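Local coordinates for conjugal transfer protein TRWB (Escherichia coli, PDB 1E9R) that probably couples ATP hydrolysis to DNA transport during bacterial conjugation, as a hexameric coupling protein resembling ring helicases and F1-ATPase, at residues Tyr149-Leu161 with Leu184-Phe197. Residues are numbered along the deposited sequence; the frame is centred on the assembly and turned at random.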
# COMPACT_ATOMS: atom_id res chain seq x y z
N TYR B 149 14.23 -14.72 17.73
CA TYR B 149 14.19 -15.23 19.09
C TYR B 149 14.47 -16.73 19.03
O TYR B 149 15.12 -17.28 19.92
CB TYR B 149 12.80 -15.00 19.70
CG TYR B 149 12.42 -13.54 19.86
CD1 TYR B 149 13.35 -12.60 20.30
CD2 TYR B 149 11.13 -13.10 19.58
CE1 TYR B 149 13.01 -11.26 20.45
CE2 TYR B 149 10.78 -11.76 19.73
CZ TYR B 149 11.72 -10.84 20.17
OH TYR B 149 11.39 -9.51 20.31
N GLY B 150 13.98 -17.37 17.98
CA GLY B 150 14.21 -18.80 17.79
C GLY B 150 15.68 -19.16 17.60
O GLY B 150 16.14 -20.17 18.14
N ARG B 151 16.41 -18.34 16.85
CA ARG B 151 17.82 -18.59 16.62
C ARG B 151 18.58 -18.38 17.91
O ARG B 151 19.55 -19.09 18.18
CB ARG B 151 18.37 -17.66 15.53
CG ARG B 151 17.58 -17.75 14.24
CD ARG B 151 18.33 -17.31 13.00
NE ARG B 151 17.40 -17.25 11.87
CZ ARG B 151 16.70 -16.16 11.56
NH1 ARG B 151 16.85 -15.06 12.28
NH2 ARG B 151 15.82 -16.19 10.57
N LEU B 152 18.13 -17.41 18.71
CA LEU B 152 18.75 -17.13 20.01
C LEU B 152 18.57 -18.36 20.90
O LEU B 152 19.54 -18.86 21.48
CB LEU B 152 18.08 -15.93 20.69
CG LEU B 152 18.52 -15.76 22.15
CD1 LEU B 152 20.00 -15.40 22.22
CD2 LEU B 152 17.68 -14.69 22.82
N LEU B 153 17.34 -18.84 21.01
CA LEU B 153 17.06 -20.02 21.81
C LEU B 153 17.81 -21.23 21.24
O LEU B 153 18.35 -22.04 21.99
CB LEU B 153 15.55 -20.30 21.83
CG LEU B 153 15.11 -21.57 22.57
CD1 LEU B 153 15.63 -21.54 23.98
CD2 LEU B 153 13.61 -21.67 22.58
N LEU B 154 17.85 -21.33 19.92
CA LEU B 154 18.54 -22.44 19.29
C LEU B 154 20.04 -22.43 19.53
O LEU B 154 20.58 -23.39 20.06
CB LEU B 154 18.30 -22.46 17.79
CG LEU B 154 18.94 -23.65 17.07
CD1 LEU B 154 18.22 -24.94 17.44
CD2 LEU B 154 18.89 -23.43 15.56
N ARG B 155 20.72 -21.35 19.16
CA ARG B 155 22.17 -21.31 19.31
C ARG B 155 22.69 -21.45 20.74
O ARG B 155 23.72 -22.08 20.96
CB ARG B 155 22.75 -20.07 18.62
CG ARG B 155 22.60 -18.76 19.36
CD ARG B 155 23.28 -17.64 18.58
NE ARG B 155 22.34 -16.95 17.71
CZ ARG B 155 21.66 -15.86 18.06
NH1 ARG B 155 21.82 -15.35 19.28
NH2 ARG B 155 20.81 -15.30 17.22
N GLU B 156 21.97 -20.88 21.71
CA GLU B 156 22.40 -20.99 23.10
C GLU B 156 22.14 -22.39 23.67
O GLU B 156 22.99 -22.95 24.36
CB GLU B 156 21.72 -19.93 23.96
CG GLU B 156 22.24 -18.52 23.71
CD GLU B 156 23.76 -18.43 23.76
OE1 GLU B 156 24.36 -18.79 24.80
OE2 GLU B 156 24.37 -18.00 22.76
N THR B 157 20.98 -22.97 23.36
CA THR B 157 20.66 -24.31 23.85
C THR B 157 21.64 -25.32 23.25
O THR B 157 22.24 -26.10 23.97
CB THR B 157 19.22 -24.73 23.46
OG1 THR B 157 18.30 -23.81 24.04
CG2 THR B 157 18.91 -26.13 23.97
N ALA B 158 21.79 -25.28 21.93
CA ALA B 158 22.69 -26.19 21.23
C ALA B 158 24.12 -26.01 21.70
O ALA B 158 24.84 -26.99 21.86
CB ALA B 158 22.59 -25.97 19.73
N LYS B 159 24.54 -24.76 21.90
CA LYS B 159 25.90 -24.48 22.35
C LYS B 159 26.20 -25.14 23.69
O LYS B 159 27.30 -25.66 23.90
CB LYS B 159 26.12 -22.97 22.47
CG LYS B 159 27.57 -22.56 22.62
CD LYS B 159 27.70 -21.07 22.95
CE LYS B 159 27.05 -20.16 21.89
NZ LYS B 159 27.22 -18.70 22.21
N LYS B 160 25.23 -25.13 24.60
CA LYS B 160 25.39 -25.74 25.93
C LYS B 160 25.40 -27.27 25.86
O LYS B 160 26.19 -27.91 26.54
CB LYS B 160 24.28 -25.27 26.87
CG LYS B 160 24.44 -25.78 28.30
CD LYS B 160 23.46 -25.13 29.27
CE LYS B 160 23.60 -25.70 30.68
NZ LYS B 160 22.71 -25.02 31.67
N LEU B 161 24.50 -27.84 25.06
CA LEU B 161 24.44 -29.28 24.88
C LEU B 161 25.79 -29.78 24.34
O LEU B 161 26.31 -30.80 24.78
CB LEU B 161 23.32 -29.65 23.91
CG LEU B 161 21.90 -29.52 24.46
CD1 LEU B 161 20.91 -29.77 23.34
CD2 LEU B 161 21.69 -30.53 25.58
N LEU B 184 13.22 -24.96 31.20
CA LEU B 184 13.99 -24.41 30.09
C LEU B 184 14.79 -23.26 30.64
O LEU B 184 16.01 -23.19 30.47
CB LEU B 184 13.07 -23.91 28.99
CG LEU B 184 13.65 -23.90 27.57
CD1 LEU B 184 12.74 -23.04 26.70
CD2 LEU B 184 15.07 -23.36 27.55
N ARG B 185 14.09 -22.34 31.30
CA ARG B 185 14.72 -21.17 31.91
C ARG B 185 15.93 -21.60 32.74
O ARG B 185 17.00 -21.02 32.64
CB ARG B 185 13.72 -20.46 32.82
CG ARG B 185 12.64 -19.66 32.11
CD ARG B 185 13.03 -18.20 32.06
NE ARG B 185 12.00 -17.35 31.46
CZ ARG B 185 10.76 -17.22 31.93
NH1 ARG B 185 10.39 -17.90 32.99
NH2 ARG B 185 9.91 -16.42 31.31
N GLY B 186 15.75 -22.64 33.55
CA GLY B 186 16.84 -23.13 34.38
C GLY B 186 17.98 -23.66 33.54
O GLY B 186 19.16 -23.43 33.86
N PHE B 187 17.65 -24.38 32.47
CA PHE B 187 18.67 -24.92 31.59
C PHE B 187 19.46 -23.76 30.98
O PHE B 187 20.68 -23.82 30.86
CB PHE B 187 18.05 -25.75 30.48
CG PHE B 187 19.07 -26.38 29.59
CD1 PHE B 187 19.77 -27.51 30.01
CD2 PHE B 187 19.40 -25.81 28.37
CE1 PHE B 187 20.77 -28.07 29.22
CE2 PHE B 187 20.39 -26.36 27.57
CZ PHE B 187 21.08 -27.49 27.99
N LEU B 188 18.74 -22.71 30.60
CA LEU B 188 19.37 -21.54 30.00
C LEU B 188 20.25 -20.74 30.94
O LEU B 188 21.10 -19.97 30.49
CB LEU B 188 18.31 -20.62 29.39
CG LEU B 188 17.73 -21.17 28.09
CD1 LEU B 188 16.60 -20.27 27.62
CD2 LEU B 188 18.84 -21.28 27.04
N GLU B 189 20.05 -20.90 32.25
CA GLU B 189 20.88 -20.18 33.22
C GLU B 189 22.34 -20.49 32.88
O GLU B 189 22.69 -21.64 32.62
CB GLU B 189 20.58 -20.64 34.64
CG GLU B 189 19.37 -20.00 35.28
CD GLU B 189 18.97 -20.71 36.57
OE1 GLU B 189 19.88 -21.09 37.34
OE2 GLU B 189 17.76 -20.89 36.80
N GLY B 190 23.17 -19.47 32.87
CA GLY B 190 24.57 -19.70 32.54
C GLY B 190 24.87 -19.44 31.08
O GLY B 190 26.04 -19.39 30.69
N THR B 191 23.83 -19.30 30.26
CA THR B 191 24.02 -19.02 28.84
C THR B 191 23.68 -17.57 28.54
O THR B 191 23.14 -16.85 29.41
CB THR B 191 23.12 -19.89 27.95
OG1 THR B 191 21.75 -19.54 28.18
CG2 THR B 191 23.33 -21.35 28.26
N LEU B 192 23.98 -17.13 27.33
CA LEU B 192 23.69 -15.76 26.92
C LEU B 192 22.19 -15.49 26.87
O LEU B 192 21.77 -14.33 26.85
CB LEU B 192 24.31 -15.48 25.56
CG LEU B 192 25.84 -15.45 25.54
CD1 LEU B 192 26.33 -15.21 24.12
CD2 LEU B 192 26.35 -14.35 26.48
N ALA B 193 21.39 -16.55 26.86
CA ALA B 193 19.93 -16.42 26.81
C ALA B 193 19.27 -16.45 28.18
O ALA B 193 18.03 -16.41 28.29
CB ALA B 193 19.35 -17.52 25.94
N GLU B 194 20.07 -16.52 29.24
CA GLU B 194 19.52 -16.59 30.59
C GLU B 194 18.50 -15.51 30.91
O GLU B 194 17.32 -15.79 31.11
CB GLU B 194 20.63 -16.53 31.62
CG GLU B 194 20.10 -16.65 33.04
CD GLU B 194 21.21 -16.63 34.08
OE1 GLU B 194 22.41 -16.52 33.70
OE2 GLU B 194 20.87 -16.71 35.29
N SER B 195 18.97 -14.26 30.93
CA SER B 195 18.11 -13.14 31.25
C SER B 195 17.32 -12.51 30.10
O SER B 195 16.38 -11.77 30.35
CB SER B 195 18.94 -12.05 31.94
OG SER B 195 19.58 -12.57 33.09
N LEU B 196 17.70 -12.79 28.85
CA LEU B 196 16.97 -12.21 27.72
C LEU B 196 15.54 -12.71 27.63
O LEU B 196 14.65 -11.98 27.21
CB LEU B 196 17.70 -12.48 26.40
CG LEU B 196 18.89 -11.55 26.15
CD1 LEU B 196 19.63 -11.95 24.88
CD2 LEU B 196 18.39 -10.12 26.05
N PHE B 197 15.32 -13.96 28.05
CA PHE B 197 13.98 -14.53 28.00
C PHE B 197 13.24 -14.50 29.34
O PHE B 197 12.30 -15.28 29.55
CB PHE B 197 14.05 -15.98 27.50
CG PHE B 197 14.30 -16.10 26.02
CD1 PHE B 197 13.54 -15.35 25.11
CD2 PHE B 197 15.29 -16.94 25.53
CE1 PHE B 197 13.77 -15.44 23.73
CE2 PHE B 197 15.53 -17.04 24.15
CZ PHE B 197 14.76 -16.29 23.25
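Glu-156 OE1 accepts the backbone N-H of Leu-192 at 3.0 Å, from above the carboxylate plane, and so joins helix 149-161 to the residues that follow helix 184-188. The Glu-156 chain bends at chi2 (-50°), which brings OE1 to that amide while OE2 takes the Lys-159 ammonium on its syn side in a salt bridge. Without this carboxylate, as with an alanine here, the Leu-192 amide is likely to lose its acceptor and Lys-159 its charged partner.

Lys-160 suits its place by being long and partly greasy: with CG anti to the backbone N (chi1 -176°) and the chain extended, its CD lies over one face of the Phe-187 ring, 3.9 Å from the centroid. Its NZ stands over the same face in a cation-pi contact, 4.3 Å from the centroid. Thr-191 OG1 accepts the Ala-193 N-H, an ST turn within the loop. Thr-157 OG1 donates to Leu-153 O (2.7 Å), which also accepts the Thr-157 N-H from the opposite face of its plane; threonine thus satisfies its hydroxyl on its own helix and offers CG2 to Phe-187.

Apolar packing fills the rest, where branched leucines and flat rings suit a buried surface: Leu-152 CD2 presses on Phe-197 CZ at 3.4 Å, and Leu-153 meets Leu-184 tip to tip. The two helix axes cross at 63° within an all-helical cluster: Trp-175 of helix 169-178 stacks on Phe-187, helix 201-217 packs against Leu-153 and Phe-197, and Phe-212 of a neighbouring subunit reaches Tyr-149 and Leu-152.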